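PDB 4OPD: conserved Archaeal protein from Sulfolobus acidocaldarius, which reduces the double bonds of the geranylgeranyl chains of archaeal membrane lipids, using FAD as cofactor. Local coordinates for residues D349-F354 with K411-S416. Residues are numbered along the deposited sequence; the frame is centred on the assembly and turned at random. Where two conformers were deposited one is given.
Sequences DIFRRF and KAVAES. With GRG (geranylgeranyl diphosphate), chain F.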
ATOM      1  N   ASP A 349      -0.461  -2.688  11.765  1.00 11.84           N
ATOM      2  CA  ASP A 349      -1.922  -2.743  11.789  1.00 13.38           C
ATOM      3  C   ASP A 349      -2.399  -2.493  13.224  1.00 15.29           C
ATOM      4  O   ASP A 349      -3.334  -1.734  13.466  1.00 12.81           O
ATOM      5  CB  ASP A 349      -2.419  -4.113  11.256  1.00 14.54           C
ATOM      6  CG  ASP A 349      -3.898  -4.118  10.867  1.00 17.97           C
ATOM      7  OD1 ASP A 349      -4.644  -3.206  11.269  1.00 14.55           O
ATOM      8  OD2 ASP A 349      -4.335  -5.053  10.148  1.00 15.28           O
ATOM      9  N   ILE A 350      -1.743  -3.120  14.189  1.00 16.31           N
ATOM     10  CA  ILE A 350      -2.032  -2.872  15.600  0.67 13.36           C
ATOM     11  C   ILE A 350      -1.753  -1.423  15.954  1.00 12.10           C
ATOM     12  O   ILE A 350      -2.589  -0.732  16.539  1.00 13.49           O
ATOM     13  CB  ILE A 350      -1.202  -3.782  16.521  0.67 10.40           C
ATOM     14  CG1 ILE A 350      -1.624  -5.236  16.332  0.67 14.35           C
ATOM     15  CG2 ILE A 350      -1.396  -3.391  17.985  0.67 12.27           C
ATOM     16  CD1 ILE A 350      -2.974  -5.532  16.914  0.67 15.71           C
ATOM     17  N   PHE A 351      -0.557  -0.960  15.588  1.00 12.05           N
ATOM     18  CA  PHE A 351      -0.106   0.363  15.999  1.00 15.49           C
ATOM     19  C   PHE A 351      -1.026   1.432  15.413  1.00 14.99           C
ATOM     20  O   PHE A 351      -1.375   2.372  16.105  1.00 14.78           O
ATOM     21  CB  PHE A 351       1.357   0.595  15.587  1.00 12.52           C
ATOM     22  CG  PHE A 351       1.989   1.795  16.236  1.00 14.39           C
ATOM     23  CD1 PHE A 351       2.196   1.823  17.610  1.00 21.12           C
ATOM     24  CD2 PHE A 351       2.382   2.879  15.483  1.00 16.10           C
ATOM     25  CE1 PHE A 351       2.772   2.923  18.213  1.00 22.27           C
ATOM     26  CE2 PHE A 351       2.963   3.982  16.081  1.00 20.38           C
ATOM     27  CZ  PHE A 351       3.159   3.997  17.449  1.00 20.83           C
ATOM     28  N   ARG A 352      -1.425   1.268  14.146  1.00 13.55           N
ATOM     29  CA  ARG A 352      -2.373   2.176  13.506  1.00 14.38           C
ATOM     30  C   ARG A 352      -3.622   2.409  14.345  1.00 13.12           C
ATOM     31  O   ARG A 352      -4.088   3.532  14.480  1.00 14.92           O
ATOM     32  CB  ARG A 352      -2.806   1.621  12.128  1.00 15.44           C
ATOM     33  CG  ARG A 352      -4.192   2.114  11.718  1.00 29.14           C
ATOM     34  CD  ARG A 352      -4.665   1.548  10.405  1.00 34.18           C
ATOM     35  NE  ARG A 352      -5.163   0.175  10.502  1.00 35.79           N
ATOM     36  CZ  ARG A 352      -6.444  -0.140  10.664  1.00 22.53           C
ATOM     37  NH1 ARG A 352      -7.343   0.815  10.783  1.00 17.56           N
ATOM     38  NH2 ARG A 352      -6.823  -1.408  10.708  1.00 22.08           N
ATOM     39  N   ARG A 353      -4.198   1.330  14.868  1.00 12.93           N
ATOM     40  CA  ARG A 353      -5.460   1.421  15.604  1.00 12.84           C
ATOM     41  C   ARG A 353      -5.302   2.287  16.858  1.00 16.23           C
ATOM     42  O   ARG A 353      -6.217   3.017  17.264  1.00 16.83           O
ATOM     43  CB  ARG A 353      -5.940   0.020  15.982  1.00 14.08           C
ATOM     44  CG  ARG A 353      -6.260  -0.830  14.769  1.00 14.30           C
ATOM     45  CD  ARG A 353      -6.246  -2.313  15.083  1.00 13.97           C
ATOM     46  NE  ARG A 353      -6.232  -3.058  13.831  1.00 16.40           N
ATOM     47  CZ  ARG A 353      -7.212  -3.838  13.406  1.00 23.89           C
ATOM     48  NH1 ARG A 353      -8.293  -4.019  14.150  1.00 22.91           N
ATOM     49  NH2 ARG A 353      -7.092  -4.455  12.238  1.00 21.16           N
ATOM     50  N   PHE A 354      -4.123   2.188  17.460  1.00 12.63           N
ATOM     51  CA  PHE A 354      -3.772   2.985  18.626  1.00 12.61           C
ATOM     52  C   PHE A 354      -3.709   4.462  18.240  1.00 13.45           C
ATOM     53  O   PHE A 354      -4.366   5.304  18.852  1.00 14.85           O
ATOM     54  CB  PHE A 354      -2.435   2.484  19.194  1.00 12.85           C
ATOM     55  CG  PHE A 354      -1.846   3.357  20.275  1.00 13.00           C
ATOM     56  CD1 PHE A 354      -2.478   3.497  21.508  1.00 17.52           C
ATOM     57  CD2 PHE A 354      -0.622   3.988  20.076  1.00 20.88           C
ATOM     58  CE1 PHE A 354      -1.912   4.290  22.506  1.00 18.69           C
ATOM     59  CE2 PHE A 354      -0.061   4.781  21.066  1.00 22.41           C
ATOM     60  CZ  PHE A 354      -0.703   4.922  22.285  1.00 18.99           C
ATOM     61  N   LYS A 411       2.109   0.435  26.572  1.00 22.90           N
ATOM     62  CA  LYS A 411       2.733  -0.813  26.960  1.00 24.05           C
ATOM     63  C   LYS A 411       1.929  -1.990  26.431  1.00 26.48           C
ATOM     64  O   LYS A 411       2.492  -2.951  25.901  1.00 27.13           O
ATOM     65  CB  LYS A 411       2.878  -0.899  28.484  1.00 34.63           C
ATOM     66  CG  LYS A 411       3.954  -1.854  28.922  1.00 45.48           C
ATOM     67  CD  LYS A 411       5.322  -1.331  28.529  1.00 49.09           C
ATOM     68  CE  LYS A 411       6.404  -2.371  28.796  1.00 50.88           C
ATOM     69  NZ  LYS A 411       6.522  -2.698  30.242  1.00 55.08           N
ATOM     70  N   ALA A 412       0.610  -1.915  26.568  1.00 27.03           N
ATOM     71  CA  ALA A 412      -0.259  -2.975  26.066  1.00 26.63           C
ATOM     72  C   ALA A 412      -0.251  -3.009  24.538  1.00 25.87           C
ATOM     73  O   ALA A 412      -0.417  -4.070  23.929  1.00 25.37           O
ATOM     74  CB  ALA A 412      -1.670  -2.791  26.588  1.00 32.18           C
ATOM     75  N   VAL A 413      -0.058  -1.852  23.907  1.00 19.32           N
ATOM     76  CA  VAL A 413       0.063  -1.813  22.449  1.00 17.61           C
ATOM     77  C   VAL A 413       1.293  -2.608  22.008  1.00 17.55           C
ATOM     78  O   VAL A 413       1.215  -3.436  21.108  1.00 20.20           O
ATOM     79  CB  VAL A 413       0.169  -0.366  21.931  1.00 19.35           C
ATOM     80  CG1 VAL A 413       0.363  -0.352  20.432  1.00 19.61           C
ATOM     81  CG2 VAL A 413      -1.068   0.423  22.325  1.00 18.34           C
ATOM     82  N   ALA A 414       2.424  -2.344  22.654  1.00 19.84           N
ATOM     83  CA  ALA A 414       3.662  -3.070  22.391  1.00 24.02           C
ATOM     84  C   ALA A 414       3.468  -4.573  22.582  1.00 22.20           C
ATOM     85  O   ALA A 414       3.932  -5.378  21.777  1.00 26.13           O
ATOM     86  CB  ALA A 414       4.781  -2.564  23.299  1.00 25.98           C
ATOM     87  N   GLU A 415       2.779  -4.946  23.655  1.00 28.39           N
ATOM     88  CA  GLU A 415       2.507  -6.350  23.926  1.00 28.23           C
ATOM     89  C   GLU A 415       1.704  -6.994  22.797  1.00 27.85           C
ATOM     90  O   GLU A 415       1.994  -8.121  22.393  1.00 21.47           O
ATOM     91  CB  GLU A 415       1.776  -6.510  25.259  1.00 25.78           C
ATOM     92  CG  GLU A 415       2.683  -6.319  26.461  1.00 44.90           C
ATOM     93  CD  GLU A 415       1.927  -6.170  27.767  1.00 55.11           C
ATOM     94  OE1 GLU A 415       0.678  -6.253  27.761  1.00 56.75           O
ATOM     95  OE2 GLU A 415       2.588  -5.959  28.805  1.00 57.68           O
ATOM     96  N   SER A 416       0.694  -6.293  22.286  1.00 22.18           N
ATOM     97  CA  SER A 416      -0.121  -6.869  21.230  1.00 19.01           C
ATOM     98  C   SER A 416       0.665  -6.937  19.931  1.00 25.54           C
ATOM     99  O   SER A 416       0.487  -7.859  19.136  1.00 18.73           O
ATOM    100  CB  SER A 416      -1.411  -6.063  21.017  1.00 19.36           C
ATOM    101  OG  SER A 416      -2.314  -6.261  22.090  1.00 24.68           O
TER
HETATM  102  C20 GRG F 504       4.235  10.312  18.536  0.90 48.10           C
HETATM  103  C19 GRG F 504       2.033  10.590  19.925  0.90 43.79           C
HETATM  104  C18 GRG F 504       3.294   9.814  19.609  0.90 44.08           C
HETATM  105  C17 GRG F 504       3.594   8.690  20.283  0.90 40.12           C
HETATM  106  C16 GRG F 504       4.864   7.920  19.988  0.90 42.61           C
HETATM  107  C14 GRG F 504       6.193   4.705  20.870  0.90 32.71           C
HETATM  108  C13 GRG F 504       5.631   5.523  19.729  0.90 31.24           C
HETATM  109  C15 GRG F 504       4.482   6.471  19.978  0.90 34.78           C
HETATM  110  C12 GRG F 504       6.108   5.378  18.475  0.90 28.20           C
HETATM  111  C11 GRG F 504       7.210   4.398  18.137  0.90 27.49           C
HETATM  112  C9  GRG F 504       6.528   3.101  17.717  0.90 23.10           C
HETATM  113  C8  GRG F 504       6.515   2.955  16.203  0.90 25.20           C
HETATM  114  C10 GRG F 504       6.159   1.600  15.628  0.90 23.98           C
HETATM  115  C7  GRG F 504       6.815   3.995  15.387  0.90 30.72           C
HETATM  116  C6  GRG F 504       6.891   3.909  13.866  0.90 33.04           C
HETATM  117  C5  GRG F 504       5.597   3.919  13.110  0.90 41.34           C
HETATM  118  C3  GRG F 504       5.946   4.083  11.644  0.90 35.18           C
HETATM  119  C4  GRG F 504       6.490   5.406  11.158  0.90 25.61           C
HETATM  120  C2  GRG F 504       5.771   3.075  10.762  0.90 31.65           C
HETATM  121  C1  GRG F 504       6.103   3.287   9.294  0.90 29.09           C
HETATM  122  O1  GRG F 504       6.492   2.086   8.665  0.90 20.39           O
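V413 meets two phenylalanines with its two methyl groups, one ring by its face and the other by its edge, and so illustrates how a branched side chain can serve two aromatic neighbours at once. Its CG2 stands over the ring of F354, a CH-pi contact with the methyl carbon 3.9 Å from the ring centroid and displaced toward CD1. CG1, anti to the backbone N (chi1 177°), reaches instead to the rim of F351, where it lies 4.0 Å from CD1 of that ring. I350 extends the seam: in the conformer described, one of two, its CG2 lies 4.0 Å from S416 CB, while L445 and F448 of helix 434-452 also touch its side chain. The ring of F351 has a second task: C8 of the geranylgeranyl chain stands 3.6 Å above its plane, toward the rim, and the chain then bends past CZ, 3.4 Å from C12, until C15 lies in the plane at the ring edge. Were F351 cut back to an alanine, the isoprenoid would probably lose the flat ring under C8, and V413 CG1 the edge beside it. Behind the seam, D349 OD1 accepts bonds from R352 NH2 and, side-on, from NE and NH2 of R353. The axes of 349-354 and 411-416 approach to 9.5 Å, directions 157° apart, a near-antiparallel apolar helix pair bordering the lipid-binding pocket of a geranylgeranyl reductase.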